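Local coordinates for protein Maltose/maltodextrin transport permease homologue (Bdellovibrio bacteriovorus HD100, PDB 6FFL) that binds maltotriose through its solute-binding domain, which is fused to the membrane subunit of a probable maltose/maltodextrin ABC importer, at residues I7-I12 with V35-R40. Sequence-based numbering, arbitrary orientation.
Sequences IWHQMI and VQATYR. With GLC (alpha-D-glucopyranose), chain B.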
loop_
_atom_site.group_PDB
_atom_site.type_symbol
_atom_site.label_atom_id
_atom_site.label_comp_id
_atom_site.label_asym_id
_atom_site.label_seq_id
_atom_site.Cartn_x
_atom_site.Cartn_y
_atom_site.Cartn_z
ATOM N N ILE A 7 -18.296 2.528 -8.780
ATOM C CA ILE A 7 -17.075 1.955 -8.221
ATOM C C ILE A 7 -16.473 2.974 -7.261
ATOM O O ILE A 7 -16.214 4.121 -7.647
ATOM C CB ILE A 7 -16.061 1.558 -9.306
ATOM C CG1 ILE A 7 -14.728 1.157 -8.665
ATOM C CG2 ILE A 7 -15.875 2.680 -10.320
ATOM C CD1 ILE A 7 -13.597 0.982 -9.657
ATOM N N TRP A 8 -16.279 2.571 -6.009
ATOM C CA TRP A 8 -15.531 3.374 -5.041
ATOM C C TRP A 8 -14.129 2.790 -4.945
ATOM O O TRP A 8 -13.975 1.577 -4.771
ATOM C CB TRP A 8 -16.178 3.374 -3.656
ATOM C CG TRP A 8 -17.488 4.062 -3.567
ATOM C CD1 TRP A 8 -18.199 4.645 -4.585
ATOM C CD2 TRP A 8 -18.288 4.196 -2.388
ATOM N NE1 TRP A 8 -19.399 5.137 -4.101
ATOM C CE2 TRP A 8 -19.468 4.883 -2.754
ATOM C CE3 TRP A 8 -18.112 3.817 -1.050
ATOM C CZ2 TRP A 8 -20.466 5.197 -1.833
ATOM C CZ3 TRP A 8 -19.111 4.130 -0.132
ATOM C CH2 TRP A 8 -20.271 4.811 -0.534
ATOM N N HIS A 9 -13.115 3.646 -5.044
ATOM C CA HIS A 9 -11.731 3.182 -5.070
ATOM C C HIS A 9 -10.844 4.167 -4.326
ATOM O O HIS A 9 -11.257 5.287 -4.002
ATOM C CB HIS A 9 -11.245 3.032 -6.505
ATOM C CG HIS A 9 -11.224 4.332 -7.241
ATOM N ND1 HIS A 9 -10.178 5.224 -7.132
ATOM C CD2 HIS A 9 -12.149 4.925 -8.031
ATOM C CE1 HIS A 9 -10.445 6.297 -7.857
ATOM N NE2 HIS A 9 -11.632 6.140 -8.416
ATOM N N GLN A 10 -9.593 3.762 -4.088
ATOM C CA GLN A 10 -8.618 4.615 -3.418
ATOM C C GLN A 10 -7.392 4.865 -4.305
ATOM O O GLN A 10 -6.259 4.983 -3.818
ATOM C CB GLN A 10 -8.217 4.029 -2.054
ATOM C CG GLN A 10 -7.931 2.512 -2.007
ATOM C CD GLN A 10 -6.674 2.152 -2.775
ATOM O OE1 GLN A 10 -6.728 1.886 -3.986
ATOM N NE2 GLN A 10 -5.530 2.166 -2.085
ATOM N N MET A 11 -7.611 4.993 -5.618
ATOM C CA MET A 11 -6.515 5.139 -6.578
ATOM C C MET A 11 -5.939 6.549 -6.592
ATOM O O MET A 11 -6.666 7.530 -6.780
ATOM C CB MET A 11 -6.985 4.790 -7.994
ATOM C CG MET A 11 -7.358 3.340 -8.180
ATOM S SD MET A 11 -7.603 2.998 -9.937
ATOM C CE MET A 11 -8.388 1.389 -9.834
ATOM N N ILE A 12 -4.606 6.624 -6.485
ATOM C CA ILE A 12 -3.867 7.866 -6.602
ATOM C C ILE A 12 -4.047 8.479 -7.997
ATOM O O ILE A 12 -4.417 7.802 -8.965
ATOM C CB ILE A 12 -2.387 7.564 -6.312
ATOM C CG1 ILE A 12 -1.591 8.828 -5.997
ATOM C CG2 ILE A 12 -1.759 6.814 -7.491
ATOM C CD1 ILE A 12 -0.114 8.536 -5.762
ATOM N N VAL A 35 -20.883 4.271 -15.680
ATOM C CA VAL A 35 -20.171 4.011 -14.436
ATOM C C VAL A 35 -19.858 5.330 -13.748
ATOM O O VAL A 35 -19.301 6.240 -14.369
ATOM C CB VAL A 35 -18.869 3.226 -14.680
ATOM C CG1 VAL A 35 -18.185 2.898 -13.343
ATOM C CG2 VAL A 35 -19.150 1.971 -15.497
ATOM N N GLN A 36 -20.196 5.423 -12.467
ATOM C CA GLN A 36 -19.795 6.543 -11.625
ATOM C C GLN A 36 -18.661 6.098 -10.708
ATOM O O GLN A 36 -18.840 5.190 -9.887
ATOM C CB GLN A 36 -20.976 7.053 -10.801
ATOM C CG GLN A 36 -20.586 8.040 -9.711
ATOM C CD GLN A 36 -20.189 9.396 -10.263
ATOM O OE1 GLN A 36 -20.961 10.032 -10.982
ATOM N NE2 GLN A 36 -18.987 9.854 -9.914
ATOM N N ALA A 37 -17.501 6.741 -10.829
ATOM C CA ALA A 37 -16.359 6.416 -9.989
ATOM C C ALA A 37 -16.193 7.469 -8.903
ATOM O O ALA A 37 -16.375 8.665 -9.147
ATOM C CB ALA A 37 -15.070 6.323 -10.816
ATOM N N THR A 38 -15.848 7.019 -7.705
ATOM C CA THR A 38 -15.655 7.909 -6.568
ATOM C C THR A 38 -14.360 7.539 -5.874
ATOM O O THR A 38 -14.165 6.374 -5.517
ATOM C CB THR A 38 -16.818 7.814 -5.570
ATOM O OG1 THR A 38 -18.022 8.270 -6.188
ATOM C CG2 THR A 38 -16.537 8.661 -4.329
ATOM N N TYR A 39 -13.487 8.531 -5.676
ATOM C CA TYR A 39 -12.240 8.347 -4.949
ATOM C C TYR A 39 -12.457 8.589 -3.462
ATOM O O TYR A 39 -13.023 9.616 -3.070
ATOM C CB TYR A 39 -11.160 9.312 -5.452
ATOM C CG TYR A 39 -9.939 9.311 -4.545
ATOM C CD1 TYR A 39 -8.969 8.326 -4.666
ATOM C CD2 TYR A 39 -9.774 10.279 -3.549
ATOM C CE1 TYR A 39 -7.868 8.295 -3.831
ATOM C CE2 TYR A 39 -8.663 10.255 -2.711
ATOM C CZ TYR A 39 -7.719 9.266 -2.867
ATOM O OH TYR A 39 -6.621 9.232 -2.045
ATOM N N ARG A 40 -11.966 7.670 -2.637
ATOM C CA ARG A 40 -11.845 7.903 -1.205
ATOM C C ARG A 40 -10.496 7.388 -0.748
ATOM O O ARG A 40 -10.073 6.308 -1.165
ATOM C CB ARG A 40 -12.947 7.202 -0.405
ATOM C CG ARG A 40 -14.343 7.485 -0.911
ATOM C CD ARG A 40 -15.190 8.082 0.174
ATOM N NE ARG A 40 -16.367 8.750 -0.377
ATOM C CZ ARG A 40 -17.592 8.239 -0.361
ATOM N NH1 ARG A 40 -17.811 7.050 0.185
ATOM N NH2 ARG A 40 -18.602 8.917 -0.889
HETATM C C1 GLC B . -2.648 6.437 -2.874
HETATM C C2 GLC B . -2.600 4.996 -3.395
HETATM C C3 GLC B . -2.785 3.994 -2.265
HETATM C C4 GLC B . -1.837 4.288 -1.102
HETATM C C5 GLC B . -1.961 5.756 -0.672
HETATM C C6 GLC B . -0.927 6.112 0.396
HETATM O O1 GLC B . -3.974 6.738 -2.435
HETATM O O2 GLC B . -3.651 4.773 -4.340
HETATM O O3 GLC B . -2.588 2.663 -2.790
HETATM O O4 GLC B . -2.179 3.396 -0.023
HETATM O O5 GLC B . -1.729 6.629 -1.783
HETATM O O6 GLC B . -1.163 7.437 0.892
#
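Arg40 N donates to His9 O at 2.8 Å, a rung of a parallel ladder in which Ile7 N to Gln36 O, Thr38 N to Ile7 O and His9 N to Thr38 O precede it. The two strands belong to a beta-alpha-beta unit, crossing over through helix 13-29, in the periplasmic-binding-protein fold. Beyond the ladder, Gln10 to Ile12 leave the strand and enter the sugar pocket. Gln10 O accepts from both O2 and O1 of the glucose, 2.7 Å for GLC O2, while Gln10 NE2, also bonded to Thr42, reaches GLC O3 weakly. Met11 N bonds His9 ND1 in the ring plane, tying this turn to the strand end and fixing the imidazole's rotation.

On the Trp8 and Thr38 face, the Arg40 chain bends at chi2 (-122°), which turns CD. Its guanidinium, tilted 62° from the ring plane, makes a cation-pi contact with the six-membered ring of Trp8, NH1 standing over the face 3.2 Å from Trp8 CZ3. Arg40 NH1 also bonds Ser48 of helix 42-54. Thr38 CB packs beside Trp8 CD1. On the opposite face, where helix 13-29 packs against His9 and Ala37, Tyr39 CA sits over the His9 ring, and Ile7 CG2 meets Val35 CG1 and Ala37 CB, each at 3.8 Å.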